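Local coordinates for protein D-galactonate dehydratase family member SEN1436 (Salmonella enterica subsp. enterica serovar Enteritidis, PDB 3TW9) that dehydrates D-gluconate to 2-dehydro-3-deoxy-D-gluconate with low activity in vitro, using one magnesium ion per subunit, as a homotetrameric member of the mandelate racemase/muconate lactonizing enzyme family, at residues C[175-180]-C[244-249]; C[271-276]-C[292-297]. One frame throughout, in Å; residues are numbered along the deposited sequence.

Contact 1 of 2, residues C[175-180]-C[244-249]; sequences YVRCQM and EFIHDV
Glu244 lies alongside Tyr175, and its CB comes within 3.5 Å of Tyr175 CD1, so that the aliphatic part of the acid rather than its carboxylate meets the ring. The carbonyl O of Glu244 receives the amide of Val176, the first of three backbone bonds that join the segments as parallel strands. On the other face of the sheet, Phe245 presents its edge to Val176 CG2, while Cys178 SG approaches the same ring obliquely, 4.1 Å from its centroid. Ile246 uses both backbone polar groups, giving its N-H to Val176 O and taking that of Cys178 at its O; its CG2 meets Arg177 CG. At His247 side chains take over from the backbone pairing. With CG anti to the backbone N (chi1 -178°), the imidazole brings ND1 to 2.8 Å from Cys178 O, in the ring plane and almost straight at 175°, while NE2 bonds to Tyr224 OH; both ring nitrogens are thus engaged and the ring's rotation is fixed. The Gln179 side-chain amide engages the backbone of Asp248 at both ends: Asp248 N donates to a lone pair of Gln179 OE1 at 2.8 Å, and Asp248 O accepts from Gln179 NE2 at 3.0 Å. Two bonds, to the N and the O of the same residue, orient the amide, which lies nearly parallel to the His247 ring. Asp248 OD2 makes a long salt bridge to Arg177 NH1 (3.7 Å), whereas Arg177 NH2 is paired with Asp154. Such neighbouring parallel strands, with a metal-binding acid at the C-terminal end of one, characterise the enolase-superfamily barrel; here Asp248 binds magnesium.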
# COMPACT_ATOMS: atom_id res chain seq x y z
N TYR C 175 18.79 1.31 21.35
CA TYR C 175 19.26 0.69 20.11
C TYR C 175 20.44 1.53 19.63
O TYR C 175 20.33 2.74 19.54
CB TYR C 175 18.19 0.74 19.01
CG TYR C 175 16.81 0.20 19.30
CD1 TYR C 175 16.37 -1.00 18.73
CD2 TYR C 175 15.91 0.94 20.08
CE1 TYR C 175 15.07 -1.48 18.99
CE2 TYR C 175 14.64 0.49 20.34
CZ TYR C 175 14.22 -0.71 19.80
OH TYR C 175 12.94 -1.10 20.08
N VAL C 176 21.57 0.89 19.30
CA VAL C 176 22.76 1.63 18.84
C VAL C 176 23.46 0.94 17.70
O VAL C 176 23.56 -0.27 17.70
CB VAL C 176 23.85 1.81 19.96
CG1 VAL C 176 23.44 2.91 20.95
CG2 VAL C 176 24.09 0.50 20.70
N ARG C 177 23.97 1.72 16.76
CA ARG C 177 24.86 1.18 15.73
C ARG C 177 26.26 1.11 16.28
O ARG C 177 26.75 2.11 16.82
CB ARG C 177 24.87 2.08 14.51
CG ARG C 177 25.67 1.46 13.35
CD ARG C 177 25.66 2.35 12.13
NE ARG C 177 26.77 3.29 12.16
CZ ARG C 177 27.25 3.92 11.09
NH1 ARG C 177 26.69 3.72 9.90
NH2 ARG C 177 28.28 4.75 11.22
N CYS C 178 26.90 -0.04 16.11
CA CYS C 178 28.25 -0.30 16.62
C CYS C 178 29.15 -0.71 15.48
O CYS C 178 28.88 -1.70 14.78
CB CYS C 178 28.24 -1.44 17.64
SG CYS C 178 27.04 -1.19 18.95
N GLN C 179 30.21 0.07 15.28
CA GLN C 179 31.21 -0.19 14.24
C GLN C 179 32.61 -0.27 14.87
O GLN C 179 32.82 0.12 16.03
CB GLN C 179 31.17 0.90 13.16
CG GLN C 179 29.78 1.22 12.52
CD GLN C 179 29.19 0.09 11.67
OE1 GLN C 179 28.03 -0.27 11.84
NE2 GLN C 179 29.98 -0.47 10.76
N MET C 180 33.57 -0.79 14.09
CA MET C 180 34.98 -0.81 14.49
C MET C 180 35.45 0.62 14.66
O MET C 180 34.82 1.55 14.14
CB MET C 180 35.84 -1.46 13.38
CG MET C 180 35.56 -2.94 13.07
SD MET C 180 35.88 -4.11 14.40
CE MET C 180 37.62 -3.82 14.74
N GLU C 244 20.04 -3.19 22.21
CA GLU C 244 19.96 -3.63 20.81
C GLU C 244 21.13 -3.06 19.99
O GLU C 244 21.42 -1.85 20.06
CB GLU C 244 18.62 -3.24 20.18
CG GLU C 244 17.37 -3.85 20.82
CD GLU C 244 17.21 -5.36 20.58
OE1 GLU C 244 17.84 -5.93 19.67
OE2 GLU C 244 16.43 -5.99 21.32
N PHE C 245 21.78 -3.94 19.24
CA PHE C 245 22.94 -3.60 18.41
C PHE C 245 22.63 -3.70 16.93
O PHE C 245 22.00 -4.67 16.49
CB PHE C 245 24.10 -4.56 18.66
CG PHE C 245 24.79 -4.39 19.99
CD1 PHE C 245 24.70 -3.19 20.70
CD2 PHE C 245 25.58 -5.42 20.50
CE1 PHE C 245 25.36 -3.03 21.91
CE2 PHE C 245 26.25 -5.27 21.72
CZ PHE C 245 26.13 -4.06 22.42
N ILE C 246 23.04 -2.68 16.19
CA ILE C 246 23.04 -2.69 14.73
C ILE C 246 24.47 -2.62 14.21
O ILE C 246 25.30 -1.91 14.75
CB ILE C 246 22.18 -1.53 14.20
CG1 ILE C 246 20.71 -1.92 14.33
CG2 ILE C 246 22.55 -1.10 12.73
CD1 ILE C 246 19.82 -0.82 14.33
N HIS C 247 24.77 -3.39 13.16
CA HIS C 247 26.06 -3.28 12.52
C HIS C 247 25.85 -3.12 11.03
O HIS C 247 25.10 -3.88 10.43
CB HIS C 247 26.95 -4.51 12.79
CG HIS C 247 28.31 -4.38 12.16
ND1 HIS C 247 29.25 -3.49 12.63
CD2 HIS C 247 28.84 -4.93 11.04
CE1 HIS C 247 30.33 -3.55 11.87
NE2 HIS C 247 30.10 -4.41 10.89
N ASP C 248 26.55 -2.16 10.45
CA ASP C 248 26.46 -1.87 9.02
C ASP C 248 27.69 -2.40 8.28
O ASP C 248 28.80 -1.90 8.43
CB ASP C 248 26.33 -0.33 8.85
CG ASP C 248 25.91 0.10 7.46
OD1 ASP C 248 25.71 -0.77 6.60
OD2 ASP C 248 25.76 1.32 7.24
N VAL C 249 27.48 -3.42 7.46
CA VAL C 249 28.53 -3.92 6.55
C VAL C 249 28.84 -2.91 5.42
O VAL C 249 29.98 -2.84 4.95
CB VAL C 249 28.10 -5.28 5.94
CG1 VAL C 249 29.15 -5.84 5.00
CG2 VAL C 249 27.82 -6.27 7.06

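Contact 2 of 2, residues C[271-276]-C[292-297]; sequences FYLEDP and SSTPIS
A beta-alpha-beta unit of the enolase-type barrel, carrying the magnesium-binding acid Glu274 on its first strand, brings residues 271-276 beside 292-297. The parallel strands are tied by three backbone bonds: Leu273 N to Pro295 O, Ser297 N to Leu273 O, and Asp275 N to Ser297 O, the last more bent at 142°. Where the pairing begins, the Pro295 ring abuts the backbone of Phe271, its CB 3.2 Å from Phe271 O. Ser297 is the residue most deeply engaged. Its CB sits over one face of the Tyr272 ring in a CH-pi contact, 3.8 Å from the centroid and only 9° off the normal, with OG over the same face, nearer the rim, at 3.2 Å from Tyr272 CD1. A chi1 of 73° sets OG between the backbone N and the carbonyl carbon, where it also touches Glu274 CG; this buried hydroxyl has no hydrogen-bond partner in the model. On the side of Leu273 and Ile296 the contacts are apolar: Ile296 CD1 reaches Leu273 CB, and Ile296 CG2 crosses to Pro276 CG at 3.9 Å, while Thr294 CG2 packs against Leu273 CB. Beyond the pair, Glu274 OE2 forms a salt bridge with Arg321 and Tyr272 OH bonds to Tyr150 OH across the barrel interior. Helix 255-265 covers Leu273 and accepts Thr294 OG1 at Ala262 O, and strand 244-248 flanks strand 272-274 on the side away from strand 296-298.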
# COMPACT_ATOMS: atom_id res chain seq x y z
N PHE C 271 20.12 -6.67 16.27
CA PHE C 271 18.80 -6.22 15.84
C PHE C 271 18.72 -6.28 14.31
O PHE C 271 17.72 -6.74 13.75
CB PHE C 271 18.55 -4.80 16.34
CG PHE C 271 17.19 -4.26 16.02
CD1 PHE C 271 16.09 -4.63 16.77
CD2 PHE C 271 17.02 -3.36 14.96
CE1 PHE C 271 14.81 -4.11 16.47
CE2 PHE C 271 15.75 -2.86 14.66
CZ PHE C 271 14.66 -3.21 15.41
N TYR C 272 19.78 -5.81 13.66
CA TYR C 272 20.02 -6.15 12.27
C TYR C 272 21.46 -6.00 11.81
O TYR C 272 22.25 -5.24 12.39
CB TYR C 272 19.00 -5.48 11.33
CG TYR C 272 18.95 -3.98 11.16
CD1 TYR C 272 20.07 -3.22 10.74
CD2 TYR C 272 17.72 -3.32 11.31
CE1 TYR C 272 19.94 -1.83 10.49
CE2 TYR C 272 17.60 -1.97 11.09
CZ TYR C 272 18.69 -1.22 10.70
OH TYR C 272 18.47 0.14 10.47
N LEU C 273 21.79 -6.76 10.76
CA LEU C 273 23.06 -6.61 10.03
C LEU C 273 22.70 -5.96 8.71
O LEU C 273 21.85 -6.48 7.98
CB LEU C 273 23.68 -7.97 9.76
CG LEU C 273 25.06 -8.02 9.07
CD1 LEU C 273 26.13 -7.39 9.97
CD2 LEU C 273 25.44 -9.43 8.76
N GLU C 274 23.33 -4.82 8.43
CA GLU C 274 22.90 -3.91 7.38
C GLU C 274 23.80 -3.92 6.15
O GLU C 274 25.03 -3.98 6.25
CB GLU C 274 22.83 -2.48 7.94
CG GLU C 274 22.33 -1.48 6.92
CD GLU C 274 22.45 -0.08 7.38
OE1 GLU C 274 22.77 0.09 8.56
OE2 GLU C 274 22.18 0.83 6.57
N ASP C 275 23.14 -3.81 4.99
CA ASP C 275 23.81 -3.83 3.67
C ASP C 275 24.92 -4.85 3.54
O ASP C 275 26.06 -4.50 3.24
CB ASP C 275 24.27 -2.44 3.25
CG ASP C 275 23.12 -1.51 3.05
OD1 ASP C 275 21.95 -1.92 3.20
OD2 ASP C 275 23.38 -0.30 2.78
N PRO C 276 24.59 -6.16 3.76
CA PRO C 276 25.61 -7.17 3.59
C PRO C 276 26.07 -7.29 2.11
O PRO C 276 27.15 -7.81 1.85
CB PRO C 276 24.91 -8.46 4.04
CG PRO C 276 23.46 -8.21 3.86
CD PRO C 276 23.31 -6.74 4.21
N SER C 292 21.75 -18.28 7.15
CA SER C 292 21.79 -17.44 8.36
C SER C 292 20.43 -16.90 8.81
O SER C 292 19.54 -16.63 8.00
CB SER C 292 22.79 -16.27 8.20
OG SER C 292 22.90 -15.50 9.42
N SER C 293 20.31 -16.73 10.12
CA SER C 293 19.10 -16.24 10.76
C SER C 293 19.38 -14.92 11.47
O SER C 293 18.53 -14.44 12.20
CB SER C 293 18.57 -17.25 11.78
OG SER C 293 19.57 -17.62 12.69
N THR C 294 20.56 -14.35 11.24
CA THR C 294 20.82 -12.95 11.68
C THR C 294 19.89 -12.02 10.89
O THR C 294 19.84 -12.14 9.68
CB THR C 294 22.28 -12.56 11.42
OG1 THR C 294 23.11 -13.33 12.31
CG2 THR C 294 22.50 -11.08 11.64
N PRO C 295 19.12 -11.11 11.57
CA PRO C 295 18.20 -10.26 10.82
C PRO C 295 18.97 -9.35 9.88
O PRO C 295 20.09 -8.93 10.19
CB PRO C 295 17.52 -9.40 11.90
CG PRO C 295 17.74 -10.21 13.18
CD PRO C 295 19.08 -10.81 13.01
N ILE C 296 18.40 -9.12 8.70
CA ILE C 296 19.11 -8.43 7.63
C ILE C 296 18.34 -7.20 7.23
O ILE C 296 17.13 -7.29 7.05
CB ILE C 296 19.22 -9.32 6.36
CG1 ILE C 296 20.09 -10.55 6.61
CG2 ILE C 296 19.75 -8.51 5.14
CD1 ILE C 296 21.55 -10.27 7.10
N SER C 297 19.03 -6.08 7.07
CA SER C 297 18.44 -4.93 6.41
C SER C 297 19.24 -4.55 5.14
O SER C 297 20.46 -4.77 5.03
CB SER C 297 18.32 -3.72 7.35
OG SER C 297 19.60 -3.17 7.58

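How the contacts relate
From the N terminus, contact 1 pairs strand 175-177 with strand 244-248, closing a long loop that includes helix 221-239. The chain then runs through helix 255-265 before contact 2 opens, and a much shorter loop through helix 285-291 closes it. The loops are therefore in series, neither nesting nor crossing. In the barrel, the two contacts are the pairings on either side of the one between strands 244-248 and 272-274, where segments 244-249 and 271-276 are probably hydrogen-bonded from Phe271 N to Phe245 O and from Val249 N to Glu274 O. Four strands, adjacent in the sheet, thus form one parallel run, bringing Asp248 and Glu274 together at the magnesium site.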